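Local coordinates for probable ABC transporter extracellular-binding protein yckB (Bacillus subtilis, PDB 2IEE) that probably serves as the extracellular solute-binding lipoprotein of an ABC transport system, at residues A[24-29]-A[73-78]; A[35-40]-A[67-72]; A[12-17]-A[59-64]; A[180-185]-A[248-253]; A[91-96]-A[101-106]. One frame throughout, in Å; residues are numbered along the deposited sequence.

Interaction 1: residues A[24-29]-A[73-78]; sequences VVATSG and DGMLTA
Met-75, a selenomethionine in this crystal, packs against Ala-26 and the backbone that follows it, and so seats a helix on a parallel sheet. Strand 22-27 runs between strands 64-69 and 86-87, and helix 75-81 follows strand 64-69 in the chain, an alpha/beta layering familiar from periplasmic-type binding proteins of solute-binding family 3. Gly-74 is the N-cap residue of that helix, and its positive phi is easiest for a residue without a side chain. From the first turn Met-75 sends its CB toward the strand. With CG anti to the backbone N (chi1 -166°) the chain continues to Ala-26, whose CB lies 3.7 Å from CG of Met-75. The selenium comes next, and the chain then bends at chi3 (-84°), so that the terminal methyl turns along the strand to its end. Backbone rather than side chain receives it there: CE of Met-75 is 3.7 Å from the carbonyl carbon, C, of Thr-27. The hydroxyl of Thr-27 is engaged on another side, bonded to Ser-35 OG and to the backbone oxygen of Ala-88, while Ser-28 OG bonds to Asn-89. Apolar packing therefore joins the two segments, with no hydrogen bond between them. The methyl reaches just beyond the strand, where CE of Met-75 stands 3.9 Å from Ser-28 N.

Interaction 2: residues A[35-40]-A[67-72]; sequences SYHDTD and FKEMGI
His-37 and Glu-69 meet from opposite directions, imidazole against carboxylate, in a histidine-carboxylate hydrogen bond at the protein surface. The close part of the contact is confined to these two groups. NE2 of His-37 donates to OE2 of Glu-69 at 3.1 Å, and the bond is nearly straight at 168°. The acceptor lies close to the imidazole plane, whereas the nitrogen meets OE2 on its syn side but well out of the carboxylate plane; the two flat groups are turned 43° apart. A second, weak bond runs from NE2 of His-37 to OE1 of Glu-69, 2.8 Å long but sharply bent, so one N-H is shared unequally by both oxygens. Beyond CG the Glu-69 chain is extended (chi2 176°), which carries its carboxylate across to the ring. Everything else is loose: the segments bury little of each other, Glu-69 is exposed, and the link is made by the ends of two side chains rather than by touching backbones. An alanine in place of His-37 would probably leave the Glu-69 carboxylate without this N-H donor and free to turn toward solvent. Leu-46 of strand 45-47 touches both partners, and this strand pairs antiparallel with strand 36-38; the contact thus ties that two-stranded hairpin to strand 64-69, an outer strand of the parallel sheet, with Phe-67 packed on Val-51 and Arg-55 of helix 49-60.

Interaction 3: residues A[12-17]-A[59-64]; sequences TGWEQI and KRLGLK
Trp-14 and Ile-17, one turn apart on helix 14-20, pack on Leu-61 and Leu-63 in the turn that follows helix 49-60. The aromatic contacts come from the six-membered ring of the indole. Its CH2 has CB of Leu-61 at the ring edge, near the plane, at 4.0 Å, while CZ3 of Trp-14 approaches CD1 of Leu-63 to 3.8 Å. Swung anti to the backbone N (chi1 162°), the indole extends from its helix to both leucines. The aliphatic contact is a crossing at about a right angle, in which CG2 of Ile-17 meets CD1 of Leu-63 at 3.8 Å; the CD1 methyl of Leu-63 therefore touches both Trp-14 and Ile-17. Backbone bonds shape the leucine side. Gly-62, with positive phi, is the C-prime residue of a Schellman motif that ends helix 49-60, and the turn leads from Leu-61 to Leu-63 and on into strand 64-69. An alanine at Trp-14 would probably open a gap beside Leu-61 and Leu-63, and strip a cover from Ala-219 and Lys-223 of helix 218-234. With side-chain contacts between apolar groups and no hydrogen bond between the segments, the hold is one of shape and exclusion of water.

Interaction 4: residues A[180-185]-A[248-253]; sequences DYYLQT and ADVSKK
Val-250 sets its CG1 methyl over the centre of the Tyr-182 ring, a CH-pi contact. That methyl stands anti to the carbonyl carbon (chi1 -49°), which places it over the ring. CB of Ala-248 approaches the same ring obliquely, 3.9 Å from CE1 of Tyr-182. OH of Tyr-182 donates to a water at 2.5 Å, which lies at the ring edge, in plane, and in turn donates to the backbone O of Lys-252 at 2.7 Å. Each face of the ring has a partner, the Val-250 methyl on one and Tyr-181 CD2 on the other. The loop 248-253, which follows helix 236-244, thus packs on the first turn of helix 181-190, and Val-250 is backbone-bonded to Tyr-109 of strand 108-116. Asp-180 is the N-cap of helix 181-190; its OD2 accepts from Leu-183 N at 3.1 Å. Behind Val-250, a type I turn from Asp-249 to Lys-252 is braced by an Asx turn. Here OD1 of Asp-249 takes two donors, OG of Ser-251 at 2.7 Å on its syn lone pair and Ser-251 N from above the carboxylate plane. Farther out, OD2 of Asp-249 bonds to Thr-238, Val-250 N bonds to OG of Ser-241, and Asp-180 OD1 bonds to Ser-110.

Interaction 5: residues A[91-96]-A[101-106]; sequences IDVTKD and FAFSTP
The backbone at Val-93 passes over the Phe-103 ring, the two CA atoms lying 7.3 Å apart with no hydrogen bond between the segments. CA of Val-93 sits over one face of the phenyl, offset toward the rim and 4.3 Å from its centroid, as a CH-pi contact. Alongside, CG2 of Val-93 meets CD1 of Phe-103 at 4.1 Å, the two side chains sliding past each other in opposite directions. This branch reaches the ring because it stands anti to the carbonyl carbon, while CG1 is anti to the backbone N (chi1 179°). Obliquely to the ring comes the carbonyl O of Asp-92, 3.6 Å from CZ of Phe-103; that oxygen is hydrogen-bonded to NH1 of Arg-97. The connection between the segments is short, through the weakly bonded helix 95-98, which Thr-94 N-caps by bonding its OG1 to Arg-97 N. Strand 101-103 then forms an edge of the mixed sheet, antiparallel to strand 197-214. Val-212 of that long strand touches both Phe-103 and Ile-91, whose CG2 lies 4.4 Å from CE1 of Phe-103. Next to Phe-103 in the chain, Ser-104 OG donates to Thr-105 O at 2.9 Å and is also bonded to Leu-211 N, while Asp-92 OD1 bonds to Gln-209.

Interactions 1 and 2 share the parallel sheet, on the neighbouring strands 22-27 and 64-69; their centres are about 11 Å apart and they touch, with interaction 2 nested in the chain loop that interaction 1 closes. Interaction 3 crosses both along the chain, joining the helices that precede those two strands, about 18 Å from interaction 1 centre to centre. Interaction 5, on strand 101-103 of the mixed sheet, follows in sequence and touches interaction 1 through Leu-76 and Phe-101. Interaction 4 closes last, about 29 Å from interaction 3 between centres, on the helix after mixed-sheet strand 176-180. The contacts are probably distributed over the two-lobed architecture expected of solute-binding proteins.

Interaction 1: residues A[24-29]-A[73-78]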
# COMPACT_ATOMS: atom_id res chain seq x y z
N VAL A 24 4.76 -19.99 4.94
CA VAL A 24 5.77 -19.27 4.16
C VAL A 24 5.08 -18.14 3.41
O VAL A 24 4.14 -18.37 2.65
CB VAL A 24 6.45 -20.22 3.15
CG1 VAL A 24 7.59 -19.50 2.46
CG2 VAL A 24 6.97 -21.45 3.87
N VAL A 25 5.55 -16.91 3.62
CA VAL A 25 4.92 -15.77 2.97
C VAL A 25 5.92 -14.87 2.25
O VAL A 25 6.94 -14.47 2.81
CB VAL A 25 4.15 -14.90 4.00
CG1 VAL A 25 3.35 -13.82 3.28
CG2 VAL A 25 3.24 -15.78 4.84
N ALA A 26 5.61 -14.57 1.00
CA ALA A 26 6.48 -13.71 0.20
C ALA A 26 6.08 -12.26 0.40
O ALA A 26 4.90 -11.93 0.54
CB ALA A 26 6.37 -14.08 -1.28
N THR A 27 7.09 -11.40 0.43
CA THR A 27 6.90 -9.96 0.59
C THR A 27 8.19 -9.32 0.09
O THR A 27 9.23 -9.98 0.01
CB THR A 27 6.65 -9.58 2.07
OG1 THR A 27 6.25 -8.21 2.14
CG2 THR A 27 7.91 -9.79 2.90
N SER A 28 8.12 -8.04 -0.26
CA SER A 28 9.29 -7.35 -0.79
C SER A 28 10.21 -6.72 0.24
O SER A 28 11.43 -6.83 0.14
CB SER A 28 8.85 -6.29 -1.80
OG SER A 28 8.11 -5.26 -1.17
N GLY A 29 9.63 -6.05 1.23
CA GLY A 29 10.45 -5.39 2.22
C GLY A 29 10.96 -4.06 1.68
O GLY A 29 11.88 -3.46 2.24
N ASP A 73 7.85 -9.26 -8.98
CA ASP A 73 7.83 -10.13 -10.15
C ASP A 73 8.12 -11.57 -9.76
O ASP A 73 9.05 -11.85 -9.00
CB ASP A 73 8.87 -9.66 -11.17
CG ASP A 73 8.91 -10.54 -12.40
OD1 ASP A 73 7.85 -10.71 -13.05
OD2 ASP A 73 10.00 -11.06 -12.73
N GLY A 74 7.31 -12.49 -10.27
CA GLY A 74 7.50 -13.90 -9.97
C GLY A 74 6.93 -14.29 -8.62
O GLY A 74 6.91 -15.47 -8.26
N MSE A 75 6.45 -13.30 -7.87
CA MSE A 75 5.88 -13.55 -6.56
C MSE A 75 4.61 -14.37 -6.71
O MSE A 75 4.44 -15.40 -6.05
CB MSE A 75 5.58 -12.21 -5.87
CG MSE A 75 5.31 -12.31 -4.38
SE MSE A 75 5.16 -10.55 -3.57
CE MSE A 75 7.04 -10.18 -3.29
N LEU A 76 3.72 -13.92 -7.58
CA LEU A 76 2.46 -14.63 -7.81
C LEU A 76 2.75 -16.02 -8.37
O LEU A 76 2.00 -16.97 -8.10
CB LEU A 76 1.60 -13.84 -8.80
CG LEU A 76 1.13 -12.46 -8.36
CD1 LEU A 76 0.60 -11.70 -9.56
CD2 LEU A 76 0.07 -12.58 -7.28
N THR A 77 3.82 -16.14 -9.15
CA THR A 77 4.21 -17.42 -9.73
C THR A 77 4.65 -18.37 -8.63
O THR A 77 4.45 -19.58 -8.72
CB THR A 77 5.36 -17.25 -10.75
OG1 THR A 77 4.91 -16.48 -11.87
CG2 THR A 77 5.85 -18.60 -11.24
N ALA A 78 5.27 -17.81 -7.60
CA ALA A 78 5.74 -18.60 -6.48
C ALA A 78 4.55 -19.15 -5.72
O ALA A 78 4.62 -20.22 -5.12
CB ALA A 78 6.60 -17.74 -5.57

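Interaction 2: residues A[35-40]-A[67-72]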
# COMPACT_ATOMS: atom_id res chain seq x y z
N SER A 35 5.73 -2.94 4.40
CA SER A 35 6.66 -4.05 4.34
C SER A 35 8.05 -3.47 4.11
O SER A 35 8.41 -3.13 2.99
CB SER A 35 6.30 -5.01 3.20
OG SER A 35 7.25 -6.06 3.11
N TYR A 36 8.83 -3.34 5.18
CA TYR A 36 10.17 -2.77 5.08
C TYR A 36 11.01 -3.24 6.25
O TYR A 36 10.54 -3.99 7.10
CB TYR A 36 10.10 -1.24 5.09
CG TYR A 36 9.61 -0.67 6.41
CD1 TYR A 36 8.26 -0.75 6.77
CD2 TYR A 36 10.50 -0.11 7.32
CE1 TYR A 36 7.82 -0.28 8.00
CE2 TYR A 36 10.08 0.37 8.55
CZ TYR A 36 8.74 0.28 8.89
OH TYR A 36 8.32 0.74 10.11
N HIS A 37 12.26 -2.80 6.30
CA HIS A 37 13.15 -3.19 7.39
C HIS A 37 13.37 -2.02 8.35
O HIS A 37 13.62 -0.88 7.93
CB HIS A 37 14.49 -3.67 6.84
CG HIS A 37 14.39 -4.84 5.92
ND1 HIS A 37 14.24 -4.70 4.55
CD2 HIS A 37 14.41 -6.17 6.15
CE1 HIS A 37 14.17 -5.89 3.99
NE2 HIS A 37 14.27 -6.80 4.94
N ASP A 38 13.27 -2.32 9.64
CA ASP A 38 13.45 -1.32 10.69
C ASP A 38 14.93 -0.99 10.92
O ASP A 38 15.56 -1.50 11.84
CB ASP A 38 12.81 -1.84 11.99
CG ASP A 38 12.94 -0.86 13.13
OD1 ASP A 38 12.99 0.36 12.86
OD2 ASP A 38 12.97 -1.29 14.30
N THR A 39 15.46 -0.12 10.06
CA THR A 39 16.86 0.28 10.15
C THR A 39 17.11 1.36 11.19
O THR A 39 18.24 1.54 11.63
CB THR A 39 17.39 0.77 8.79
OG1 THR A 39 16.53 1.80 8.29
CG2 THR A 39 17.43 -0.37 7.78
N ASP A 40 16.06 2.09 11.57
CA ASP A 40 16.21 3.15 12.56
C ASP A 40 16.65 2.61 13.92
O ASP A 40 17.40 3.25 14.64
CB ASP A 40 14.90 3.92 12.75
CG ASP A 40 14.47 4.68 11.51
OD1 ASP A 40 15.34 5.26 10.82
OD2 ASP A 40 13.26 4.71 11.22
N PHE A 67 8.97 -15.37 6.33
CA PHE A 67 8.91 -14.37 5.28
C PHE A 67 10.03 -14.52 4.26
O PHE A 67 11.21 -14.47 4.60
CB PHE A 67 8.95 -12.97 5.88
CG PHE A 67 7.66 -12.54 6.52
CD1 PHE A 67 6.54 -12.26 5.73
CD2 PHE A 67 7.55 -12.42 7.90
CE1 PHE A 67 5.34 -11.87 6.31
CE2 PHE A 67 6.34 -12.03 8.49
CZ PHE A 67 5.24 -11.75 7.70
N LYS A 68 9.65 -14.73 3.00
CA LYS A 68 10.61 -14.86 1.92
C LYS A 68 10.60 -13.56 1.15
O LYS A 68 9.60 -13.21 0.51
CB LYS A 68 10.23 -16.02 1.00
CG LYS A 68 10.38 -17.40 1.62
CD LYS A 68 11.82 -17.67 2.03
CE LYS A 68 11.98 -19.07 2.61
NZ LYS A 68 13.36 -19.33 3.11
N GLU A 69 11.70 -12.83 1.22
CA GLU A 69 11.82 -11.55 0.53
C GLU A 69 12.21 -11.74 -0.92
O GLU A 69 13.17 -12.45 -1.22
CB GLU A 69 12.85 -10.69 1.24
CG GLU A 69 12.46 -10.35 2.67
CD GLU A 69 13.52 -9.57 3.40
OE1 GLU A 69 14.11 -8.65 2.78
OE2 GLU A 69 13.77 -9.86 4.59
N MSE A 70 11.45 -11.11 -1.81
CA MSE A 70 11.69 -11.20 -3.25
C MSE A 70 10.97 -10.06 -3.97
O MSE A 70 10.09 -9.42 -3.41
CB MSE A 70 11.19 -12.54 -3.78
CG MSE A 70 9.69 -12.77 -3.56
SE MSE A 70 9.03 -14.44 -4.26
CE MSE A 70 9.57 -15.60 -2.80
N GLY A 71 11.34 -9.83 -5.23
CA GLY A 71 10.70 -8.78 -6.00
C GLY A 71 9.25 -9.12 -6.27
O GLY A 71 8.85 -10.28 -6.16
N ILE A 72 8.45 -8.11 -6.62
CA ILE A 72 7.04 -8.33 -6.89
C ILE A 72 6.89 -9.30 -8.07
O ILE A 72 5.93 -10.07 -8.14
CB ILE A 72 6.32 -7.00 -7.23
CG1 ILE A 72 4.82 -7.23 -7.40
CG2 ILE A 72 6.91 -6.40 -8.50
CD1 ILE A 72 4.11 -7.62 -6.11

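Interaction 3: residues A[12-17]-A[59-64]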
# COMPACT_ATOMS: atom_id res chain seq x y z
N THR A 12 1.73 -27.85 -0.11
CA THR A 12 0.45 -27.13 -0.33
C THR A 12 -0.64 -27.60 0.63
O THR A 12 -0.65 -28.77 1.03
CB THR A 12 -0.05 -27.33 -1.78
OG1 THR A 12 -1.39 -26.83 -1.90
CG2 THR A 12 -0.04 -28.81 -2.14
N GLY A 13 -1.54 -26.71 1.00
CA GLY A 13 -2.63 -27.08 1.89
C GLY A 13 -2.55 -26.60 3.32
O GLY A 13 -1.47 -26.48 3.90
N TRP A 14 -3.72 -26.33 3.90
CA TRP A 14 -3.82 -25.86 5.27
C TRP A 14 -3.39 -26.90 6.31
O TRP A 14 -2.78 -26.54 7.32
CB TRP A 14 -5.26 -25.43 5.58
CG TRP A 14 -5.54 -25.35 7.04
CD1 TRP A 14 -6.26 -26.23 7.79
CD2 TRP A 14 -5.06 -24.35 7.96
NE1 TRP A 14 -6.25 -25.86 9.11
CE2 TRP A 14 -5.52 -24.71 9.24
CE3 TRP A 14 -4.28 -23.20 7.81
CZ2 TRP A 14 -5.23 -23.94 10.38
CZ3 TRP A 14 -3.99 -22.44 8.95
CH2 TRP A 14 -4.46 -22.82 10.21
N GLU A 15 -3.71 -28.17 6.07
CA GLU A 15 -3.33 -29.21 7.01
C GLU A 15 -1.81 -29.38 6.97
O GLU A 15 -1.19 -29.76 7.96
CB GLU A 15 -4.00 -30.55 6.66
CG GLU A 15 -5.54 -30.59 6.79
CD GLU A 15 -6.05 -30.28 8.19
OE1 GLU A 15 -5.31 -30.52 9.17
OE2 GLU A 15 -7.20 -29.79 8.31
N GLN A 16 -1.21 -29.08 5.82
CA GLN A 16 0.24 -29.18 5.66
C GLN A 16 0.92 -28.04 6.42
O GLN A 16 1.96 -28.24 7.05
CB GLN A 16 0.61 -29.12 4.18
CG GLN A 16 2.08 -29.42 3.89
CD GLN A 16 2.44 -29.24 2.42
OE1 GLN A 16 1.85 -29.87 1.54
NE2 GLN A 16 3.41 -28.38 2.16
N ILE A 17 0.33 -26.85 6.35
CA ILE A 17 0.85 -25.68 7.04
C ILE A 17 0.70 -25.90 8.54
O ILE A 17 1.62 -25.65 9.32
CB ILE A 17 0.06 -24.40 6.69
CG1 ILE A 17 -0.02 -24.23 5.17
CG2 ILE A 17 0.73 -23.19 7.32
CD1 ILE A 17 1.31 -24.30 4.47
N LYS A 59 -0.15 -16.02 14.05
CA LYS A 59 -0.01 -16.33 15.47
C LYS A 59 -1.36 -16.77 16.03
O LYS A 59 -1.44 -17.72 16.80
CB LYS A 59 0.51 -15.11 16.24
CG LYS A 59 0.84 -15.42 17.70
CD LYS A 59 1.24 -14.17 18.48
CE LYS A 59 1.61 -14.53 19.91
NZ LYS A 59 2.01 -13.34 20.71
N ARG A 60 -2.43 -16.08 15.63
CA ARG A 60 -3.77 -16.42 16.08
C ARG A 60 -4.07 -17.87 15.71
O ARG A 60 -4.86 -18.54 16.38
CB ARG A 60 -4.83 -15.51 15.43
CG ARG A 60 -4.74 -14.04 15.80
CD ARG A 60 -4.95 -13.80 17.29
NE ARG A 60 -4.69 -12.41 17.67
CZ ARG A 60 -5.59 -11.42 17.61
NH1 ARG A 60 -6.82 -11.67 17.20
NH2 ARG A 60 -5.24 -10.19 17.98
N LEU A 61 -3.43 -18.34 14.65
CA LEU A 61 -3.62 -19.70 14.15
C LEU A 61 -2.53 -20.66 14.62
O LEU A 61 -2.31 -21.70 14.00
CB LEU A 61 -3.68 -19.68 12.62
CG LEU A 61 -4.83 -18.85 12.04
CD1 LEU A 61 -4.62 -18.64 10.55
CD2 LEU A 61 -6.15 -19.54 12.31
N GLY A 62 -1.84 -20.31 15.70
CA GLY A 62 -0.79 -21.15 16.23
C GLY A 62 0.35 -21.40 15.25
O GLY A 62 1.00 -22.43 15.31
N LEU A 63 0.59 -20.44 14.36
CA LEU A 63 1.65 -20.61 13.37
C LEU A 63 2.74 -19.55 13.44
O LEU A 63 2.53 -18.43 13.91
CB LEU A 63 1.06 -20.58 11.96
CG LEU A 63 -0.10 -21.50 11.59
CD1 LEU A 63 -0.59 -21.13 10.19
CD2 LEU A 63 0.34 -22.96 11.65
N LYS A 64 3.91 -19.93 12.96
CA LYS A 64 5.07 -19.06 12.89
C LYS A 64 5.10 -18.64 11.43
O LYS A 64 4.57 -19.36 10.57
CB LYS A 64 6.33 -19.84 13.25
CG LYS A 64 7.64 -19.10 13.07
CD LYS A 64 8.81 -19.99 13.49
CE LYS A 64 10.16 -19.30 13.31
NZ LYS A 64 11.29 -20.17 13.79

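Interaction 4: residues A[180-185]-A[248-253]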
# COMPACT_ATOMS: atom_id res chain seq x y z
N ASP A 180 -0.48 7.49 -3.35
CA ASP A 180 -1.48 6.92 -2.45
C ASP A 180 -1.81 7.91 -1.32
O ASP A 180 -0.92 8.58 -0.80
CB ASP A 180 -0.94 5.62 -1.85
CG ASP A 180 -1.82 5.07 -0.75
OD1 ASP A 180 -2.86 4.45 -1.07
OD2 ASP A 180 -1.48 5.27 0.43
N TYR A 181 -3.08 8.01 -0.95
CA TYR A 181 -3.50 8.94 0.09
C TYR A 181 -2.71 8.80 1.39
O TYR A 181 -2.11 9.76 1.87
CB TYR A 181 -4.98 8.73 0.41
CG TYR A 181 -5.44 9.49 1.63
CD1 TYR A 181 -5.34 10.88 1.70
CD2 TYR A 181 -6.00 8.82 2.71
CE1 TYR A 181 -5.80 11.58 2.82
CE2 TYR A 181 -6.46 9.51 3.83
CZ TYR A 181 -6.36 10.89 3.88
OH TYR A 181 -6.82 11.55 4.98
N TYR A 182 -2.73 7.60 1.95
CA TYR A 182 -2.03 7.37 3.20
C TYR A 182 -0.54 7.69 3.15
O TYR A 182 -0.00 8.25 4.10
CB TYR A 182 -2.29 5.95 3.68
CG TYR A 182 -3.71 5.78 4.15
CD1 TYR A 182 -4.18 6.51 5.25
CD2 TYR A 182 -4.60 4.95 3.48
CE1 TYR A 182 -5.51 6.42 5.67
CE2 TYR A 182 -5.93 4.84 3.90
CZ TYR A 182 -6.38 5.58 4.99
OH TYR A 182 -7.69 5.48 5.39
N LEU A 183 0.13 7.35 2.05
CA LEU A 183 1.55 7.64 1.93
C LEU A 183 1.76 9.14 1.95
O LEU A 183 2.77 9.62 2.47
CB LEU A 183 2.13 7.10 0.63
CG LEU A 183 2.14 5.59 0.46
CD1 LEU A 183 2.81 5.26 -0.88
CD2 LEU A 183 2.89 4.94 1.62
N GLN A 184 0.81 9.88 1.39
CA GLN A 184 0.93 11.32 1.36
C GLN A 184 0.62 11.97 2.71
O GLN A 184 1.16 13.02 3.02
CB GLN A 184 0.05 11.92 0.24
CG GLN A 184 0.40 11.36 -1.14
CD GLN A 184 0.03 12.29 -2.29
OE1 GLN A 184 -1.12 12.71 -2.44
NE2 GLN A 184 1.01 12.59 -3.13
N THR A 185 -0.24 11.35 3.52
CA THR A 185 -0.55 11.92 4.83
C THR A 185 0.72 11.84 5.68
O THR A 185 0.96 12.68 6.54
CB THR A 185 -1.65 11.15 5.57
OG1 THR A 185 -1.20 9.83 5.86
CG2 THR A 185 -2.92 11.09 4.73
N ALA A 248 -3.73 6.91 11.67
CA ALA A 248 -4.82 6.70 10.73
C ALA A 248 -5.17 5.21 10.75
O ALA A 248 -4.32 4.38 11.08
CB ALA A 248 -4.40 7.12 9.34
N ASP A 249 -6.41 4.88 10.41
CA ASP A 249 -6.84 3.47 10.39
C ASP A 249 -7.20 3.07 8.96
O ASP A 249 -8.33 3.27 8.51
CB ASP A 249 -8.04 3.27 11.31
CG ASP A 249 -8.54 1.83 11.32
OD1 ASP A 249 -7.86 0.97 10.71
OD2 ASP A 249 -9.59 1.56 11.92
N VAL A 250 -6.23 2.49 8.27
CA VAL A 250 -6.43 2.09 6.88
C VAL A 250 -7.22 0.80 6.67
O VAL A 250 -7.51 0.43 5.54
CB VAL A 250 -5.07 1.94 6.16
CG1 VAL A 250 -4.21 3.15 6.43
CG2 VAL A 250 -4.37 0.67 6.64
N SER A 251 -7.58 0.12 7.76
CA SER A 251 -8.31 -1.15 7.66
C SER A 251 -9.80 -1.00 7.38
O SER A 251 -10.48 -1.99 7.14
CB SER A 251 -8.11 -1.98 8.93
OG SER A 251 -8.80 -1.42 10.04
N LYS A 252 -10.30 0.22 7.42
CA LYS A 252 -11.71 0.47 7.16
C LYS A 252 -11.87 1.40 5.96
O LYS A 252 -11.13 2.37 5.82
CB LYS A 252 -12.38 1.07 8.39
CG LYS A 252 -12.40 0.12 9.57
CD LYS A 252 -12.97 0.77 10.82
CE LYS A 252 -12.90 -0.19 12.00
NZ LYS A 252 -13.41 0.45 13.24
N LYS A 253 -12.84 1.10 5.11
CA LYS A 253 -13.09 1.91 3.92
C LYS A 253 -13.54 3.33 4.24
O LYS A 253 -14.39 3.54 5.11
CB LYS A 253 -14.14 1.24 3.04
CG LYS A 253 -14.36 1.92 1.70
CD LYS A 253 -15.63 1.38 1.03
CE LYS A 253 -15.72 1.81 -0.42
NZ LYS A 253 -14.67 1.16 -1.24
O HOH W 1 -9.04 3.56 4.57

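Interaction 5: residues A[91-96]-A[101-106]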
# COMPACT_ATOMS: atom_id res chain seq x y z
N ILE A 91 -0.79 -5.95 -2.61
CA ILE A 91 -1.40 -6.37 -3.87
C ILE A 91 -2.90 -6.07 -3.90
O ILE A 91 -3.65 -6.53 -3.05
CB ILE A 91 -1.16 -7.86 -4.10
CG1 ILE A 91 0.34 -8.15 -4.01
CG2 ILE A 91 -1.70 -8.27 -5.46
CD1 ILE A 91 0.69 -9.62 -4.05
N ASP A 92 -3.32 -5.29 -4.89
CA ASP A 92 -4.72 -4.92 -5.01
C ASP A 92 -5.61 -6.10 -5.36
O ASP A 92 -5.20 -7.04 -6.04
CB ASP A 92 -4.92 -3.83 -6.08
CG ASP A 92 -4.11 -2.58 -5.81
OD1 ASP A 92 -3.97 -2.18 -4.64
OD2 ASP A 92 -3.61 -1.97 -6.79
N VAL A 93 -6.83 -6.05 -4.85
CA VAL A 93 -7.80 -7.08 -5.15
C VAL A 93 -8.42 -6.60 -6.46
O VAL A 93 -8.89 -5.47 -6.54
CB VAL A 93 -8.92 -7.14 -4.09
CG1 VAL A 93 -9.93 -8.21 -4.46
CG2 VAL A 93 -8.32 -7.42 -2.72
N THR A 94 -8.38 -7.43 -7.49
CA THR A 94 -8.98 -7.08 -8.78
C THR A 94 -9.73 -8.30 -9.27
O THR A 94 -9.40 -9.43 -8.91
CB THR A 94 -7.92 -6.71 -9.83
OG1 THR A 94 -7.18 -7.88 -10.20
CG2 THR A 94 -6.96 -5.65 -9.29
N LYS A 95 -10.75 -8.08 -10.09
CA LYS A 95 -11.54 -9.19 -10.62
C LYS A 95 -10.67 -10.15 -11.40
O LYS A 95 -10.83 -11.36 -11.30
CB LYS A 95 -12.68 -8.66 -11.49
CG LYS A 95 -13.95 -8.39 -10.71
CD LYS A 95 -15.10 -8.01 -11.63
CE LYS A 95 -16.43 -8.18 -10.92
NZ LYS A 95 -16.64 -9.61 -10.56
N ASP A 96 -9.75 -9.60 -12.18
CA ASP A 96 -8.85 -10.42 -12.98
C ASP A 96 -8.05 -11.38 -12.09
O ASP A 96 -7.99 -12.58 -12.35
CB ASP A 96 -7.89 -9.53 -13.77
CG ASP A 96 -6.82 -10.33 -14.49
OD1 ASP A 96 -7.17 -11.17 -15.34
OD2 ASP A 96 -5.62 -10.11 -14.20
N PHE A 101 -6.44 -16.41 -8.30
CA PHE A 101 -5.99 -16.63 -6.92
C PHE A 101 -7.10 -16.51 -5.89
O PHE A 101 -8.22 -16.11 -6.20
CB PHE A 101 -4.91 -15.62 -6.56
CG PHE A 101 -3.69 -15.69 -7.42
CD1 PHE A 101 -2.74 -16.69 -7.23
CD2 PHE A 101 -3.47 -14.75 -8.42
CE1 PHE A 101 -1.59 -16.76 -8.02
CE2 PHE A 101 -2.33 -14.80 -9.21
CZ PHE A 101 -1.39 -15.81 -9.01
N ALA A 102 -6.77 -16.84 -4.65
CA ALA A 102 -7.71 -16.73 -3.55
C ALA A 102 -7.20 -15.62 -2.63
O ALA A 102 -6.09 -15.69 -2.11
CB ALA A 102 -7.79 -18.03 -2.78
N PHE A 103 -8.01 -14.58 -2.46
CA PHE A 103 -7.64 -13.46 -1.59
C PHE A 103 -8.28 -13.61 -0.23
O PHE A 103 -9.32 -14.25 -0.08
CB PHE A 103 -8.13 -12.14 -2.19
CG PHE A 103 -7.27 -11.61 -3.29
CD1 PHE A 103 -6.10 -10.91 -3.00
CD2 PHE A 103 -7.66 -11.75 -4.62
CE1 PHE A 103 -5.35 -10.35 -4.02
CE2 PHE A 103 -6.91 -11.19 -5.65
CZ PHE A 103 -5.75 -10.49 -5.35
N SER A 104 -7.65 -13.02 0.78
CA SER A 104 -8.22 -13.02 2.12
C SER A 104 -9.13 -11.81 2.07
O SER A 104 -9.17 -11.10 1.06
CB SER A 104 -7.13 -12.78 3.16
OG SER A 104 -6.56 -11.48 3.02
N THR A 105 -9.88 -11.56 3.14
CA THR A 105 -10.72 -10.38 3.17
C THR A 105 -9.68 -9.26 3.16
O THR A 105 -8.54 -9.46 3.57
CB THR A 105 -11.56 -10.32 4.46
OG1 THR A 105 -10.74 -10.66 5.59
CG2 THR A 105 -12.74 -11.29 4.38
N PRO A 106 -10.06 -8.07 2.67
CA PRO A 106 -9.10 -6.96 2.62
C PRO A 106 -8.75 -6.40 4.00
O PRO A 106 -9.57 -6.44 4.92
CB PRO A 106 -9.80 -5.91 1.76
CG PRO A 106 -10.87 -6.70 1.01
CD PRO A 106 -11.33 -7.69 2.04